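Local coordinates for A rubisco-like protein (Burkholderia fungorum, PDB 3NWR) that probably catalyses a lyase-type reaction on an enolisable substrate, related to the chemistry of rubisco, and probably does not fix carbon dioxide, at residues L307-G312 and C347-L352. Sequence-based numbering, arbitrary orientation. Where two conformers were deposited one is given.
Sequences LWRLSG and CDDAVL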
ATOM      1  N   LEU A 307      -0.931   6.217  11.025  1.00 11.15           N
ATOM      2  CA  LEU A 307      -1.289   6.791   9.733  1.00 11.45           C
ATOM      3  C   LEU A 307      -2.747   6.522   9.400  1.00 13.72           C
ATOM      4  O   LEU A 307      -3.475   7.433   9.003  1.00 12.14           O
ATOM      5  CB  LEU A 307      -0.389   6.231   8.641  1.00 11.03           C
ATOM      6  CG  LEU A 307       1.088   6.572   8.783  1.00 11.85           C
ATOM      7  CD1 LEU A 307       1.867   5.766   7.761  1.00 12.57           C
ATOM      8  CD2 LEU A 307       1.302   8.065   8.580  1.00 13.42           C
ATOM      9  N   TRP A 308      -3.188   5.280   9.567  1.00 10.64           N
ATOM     10  CA  TRP A 308      -4.582   4.964   9.251  1.00 11.21           C
ATOM     11  C   TRP A 308      -5.598   5.679  10.139  1.00 11.82           C
ATOM     12  O   TRP A 308      -6.654   6.081   9.678  1.00 11.25           O
ATOM     13  CB  TRP A 308      -4.811   3.441   9.149  1.00 11.53           C
ATOM     14  CG  TRP A 308      -4.390   3.016   7.797  1.00 11.11           C
ATOM     15  CD1 TRP A 308      -3.255   2.324   7.440  1.00 11.50           C
ATOM     16  CD2 TRP A 308      -5.045   3.367   6.588  1.00 11.10           C
ATOM     17  NE1 TRP A 308      -3.198   2.200   6.064  1.00 12.98           N
ATOM     18  CE2 TRP A 308      -4.292   2.832   5.526  1.00 10.03           C
ATOM     19  CE3 TRP A 308      -6.223   4.068   6.301  1.00 11.92           C
ATOM     20  CZ2 TRP A 308      -4.677   2.984   4.190  1.00 11.49           C
ATOM     21  CZ3 TRP A 308      -6.595   4.222   4.988  1.00 11.86           C
ATOM     22  CH2 TRP A 308      -5.825   3.686   3.945  1.00 11.12           C
ATOM     23  N   ARG A 309      -5.266   5.869  11.412  1.00 11.91           N
ATOM     24  CA  ARG A 309      -6.195   6.565  12.288  1.00 10.88           C
ATOM     25  C   ARG A 309      -6.378   8.031  11.880  1.00 12.04           C
ATOM     26  O   ARG A 309      -7.432   8.620  12.129  1.00 12.27           O
ATOM     27  CB  ARG A 309      -5.759   6.407  13.740  1.00 12.83           C
ATOM     28  CG  ARG A 309      -6.181   5.054  14.296  1.00 11.97           C
ATOM     29  CD  ARG A 309      -5.501   4.711  15.609  1.00 12.57           C
ATOM     30  NE  ARG A 309      -5.890   5.607  16.693  1.00 13.79           N
ATOM     31  CZ  ARG A 309      -5.469   5.457  17.942  1.00 14.02           C
ATOM     32  NH1 ARG A 309      -5.860   6.308  18.886  1.00 13.61           N
ATOM     33  NH2 ARG A 309      -4.652   4.446  18.247  1.00 14.04           N
ATOM     34  N   LEU A 310      -5.378   8.609  11.222  1.00 12.46           N
ATOM     35  CA  LEU A 310      -5.515   9.978  10.713  1.00 11.83           C
ATOM     36  C   LEU A 310      -6.582  10.101   9.623  1.00 12.14           C
ATOM     37  O   LEU A 310      -7.047  11.208   9.330  1.00 13.05           O
ATOM     38  CB  LEU A 310      -4.175  10.533  10.209  1.00 11.38           C
ATOM     39  CG  LEU A 310      -3.059  10.594  11.260  1.00 11.01           C
ATOM     40  CD1 LEU A 310      -1.736  11.037  10.632  1.00 13.42           C
ATOM     41  CD2 LEU A 310      -3.438  11.525  12.414  1.00 12.85           C
ATOM     42  N   SER A 311      -6.971   8.982   9.013  1.00 11.67           N
ATOM     43  CA  SER A 311      -8.044   9.020   8.011  1.00 11.07           C
ATOM     44  C   SER A 311      -9.430   8.937   8.638  1.00 13.73           C
ATOM     45  O   SER A 311     -10.442   9.096   7.952  1.00 14.50           O
ATOM     46  CB  SER A 311      -7.892   7.899   6.983  1.00 11.49           C
ATOM     47  OG  SER A 311      -8.217   6.645   7.556  1.00 12.12           O
ATOM     48  N   GLY A 312      -9.487   8.661   9.937  1.00 11.82           N
ATOM     49  CA  GLY A 312     -10.754   8.686  10.644  1.00 13.86           C
ATOM     50  C   GLY A 312     -11.479   7.357  10.768  1.00 12.18           C
ATOM     51  O   GLY A 312     -12.660   7.321  11.138  1.00 12.54           O
ATOM     52  N   CYS A 347      -6.372  13.721  23.081  0.77 28.54           N
ATOM     53  CA  CYS A 347      -7.080  13.586  21.806  0.77 27.80           C
ATOM     54  C   CYS A 347      -8.357  12.752  21.903  0.77 28.91           C
ATOM     55  O   CYS A 347      -9.316  12.983  21.159  0.77 33.31           O
ATOM     56  CB  CYS A 347      -6.153  13.003  20.733  0.77 27.07           C
ATOM     57  SG  CYS A 347      -4.943  14.179  20.102  0.77 25.48           S
ATOM     58  N   ASP A 348      -8.363  11.786  22.813  1.00 30.22           N
ATOM     59  CA  ASP A 348      -9.516  10.889  22.996  1.00 26.25           C
ATOM     60  C   ASP A 348     -10.005  10.277  21.677  1.00 27.04           C
ATOM     61  O   ASP A 348     -11.189  10.341  21.341  1.00 27.26           O
ATOM     62  CB  ASP A 348     -10.667  11.629  23.685  1.00 38.12           C
ATOM     63  CG  ASP A 348     -11.823  10.708  24.040  1.00 41.72           C
ATOM     64  OD1 ASP A 348     -11.563   9.554  24.444  1.00 44.56           O
ATOM     65  OD2 ASP A 348     -12.991  11.139  23.916  1.00 44.95           O
ATOM     66  N   ASP A 349      -9.084   9.665  20.944  1.00 17.49           N
ATOM     67  CA  ASP A 349      -9.358   9.199  19.597  1.00 18.64           C
ATOM     68  C   ASP A 349      -9.094   7.694  19.423  1.00 16.92           C
ATOM     69  O   ASP A 349      -8.728   7.235  18.337  1.00 16.51           O
ATOM     70  CB  ASP A 349      -8.492   9.992  18.615  1.00 15.06           C
ATOM     71  CG  ASP A 349      -7.003   9.832  18.890  1.00 16.71           C
ATOM     72  OD1 ASP A 349      -6.635   9.089  19.817  1.00 16.66           O
ATOM     73  OD2 ASP A 349      -6.191  10.451  18.175  1.00 16.79           O
ATOM     74  N   ALA A 350      -9.273   6.922  20.487  1.00 15.61           N
ATOM     75  CA  ALA A 350      -9.061   5.481  20.398  1.00 13.30           C
ATOM     76  C   ALA A 350      -9.984   4.849  19.363  1.00 14.53           C
ATOM     77  O   ALA A 350     -11.068   5.370  19.074  1.00 15.68           O
ATOM     78  CB  ALA A 350      -9.250   4.816  21.774  1.00 15.52           C
ATOM     79  N   VAL A 351      -9.541   3.736  18.792  1.00 14.73           N
ATOM     80  CA  VAL A 351     -10.370   2.975  17.867  1.00 14.01           C
ATOM     81  C   VAL A 351     -10.633   1.594  18.450  1.00 13.59           C
ATOM     82  O   VAL A 351      -9.939   1.143  19.368  1.00 14.34           O
ATOM     83  CB  VAL A 351      -9.734   2.864  16.459  1.00 12.40           C
ATOM     84  CG1 VAL A 351      -9.598   4.253  15.830  1.00 14.62           C
ATOM     85  CG2 VAL A 351      -8.386   2.140  16.518  1.00 14.53           C
ATOM     86  N   LEU A 352     -11.639   0.926  17.907  1.00 11.82           N
ATOM     87  CA  LEU A 352     -12.049  -0.379  18.401  1.00 13.17           C
ATOM     88  C   LEU A 352     -11.204  -1.469  17.758  1.00 12.97           C
ATOM     89  O   LEU A 352     -11.199  -1.600  16.534  1.00 13.76           O
ATOM     90  CB  LEU A 352     -13.520  -0.608  18.065  1.00 13.63           C
ATOM     91  CG  LEU A 352     -14.185  -1.858  18.643  1.00 13.16           C
ATOM     92  CD1 LEU A 352     -14.358  -1.756  20.159  1.00 14.96           C
ATOM     93  CD2 LEU A 352     -15.534  -2.076  17.963  1.00 13.67           C
TER
HETATM   94  O   HOH W   1      -7.750   7.858  15.960  1.00 13.46           O
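Arg309 reaches across to Asp349 and Val351 in the catalytic domain, a rubisco-type TIM barrel. It lies near the C-terminal end of helix 301-309, just ahead of strand 315-319. Its partners lie in the loop that leads into the neighbouring parallel strand, 352-355. The arginine chain runs out with CG anti to the carbonyl carbon and bends at chi3. Its aliphatic part lies against the valine methyls, with CG 3.8 Å from Val351 CG1 and CD 4.0 Å from CG2. Beyond the bend, the backbone at Ala350 C and Val351 N covers one face of the guanidinium. Arg309 NH1 forms a salt bridge with Asp349 OD1 at 3.0 Å, and the carboxylate plane is turned 73° from the guanidinium plane. The same nitrogen also bonds to Asp349 O at 3.1 Å. Both hydrogen bonds are weak and well bent, with N-H...O angles of 125° to OD1 and 134° to O. Gln305 OE1 holds NH2, and Thr341 O also accepts a hydrogen bond from NH1. Asp349 OD2 pairs with Arg139, so the carboxylate meets a second arginine through its other oxygen. A water at the guanidinium edge, in its plane, accepts from Arg309 NE at 3.0 Å and donates to Asp349 O at 2.6 Å.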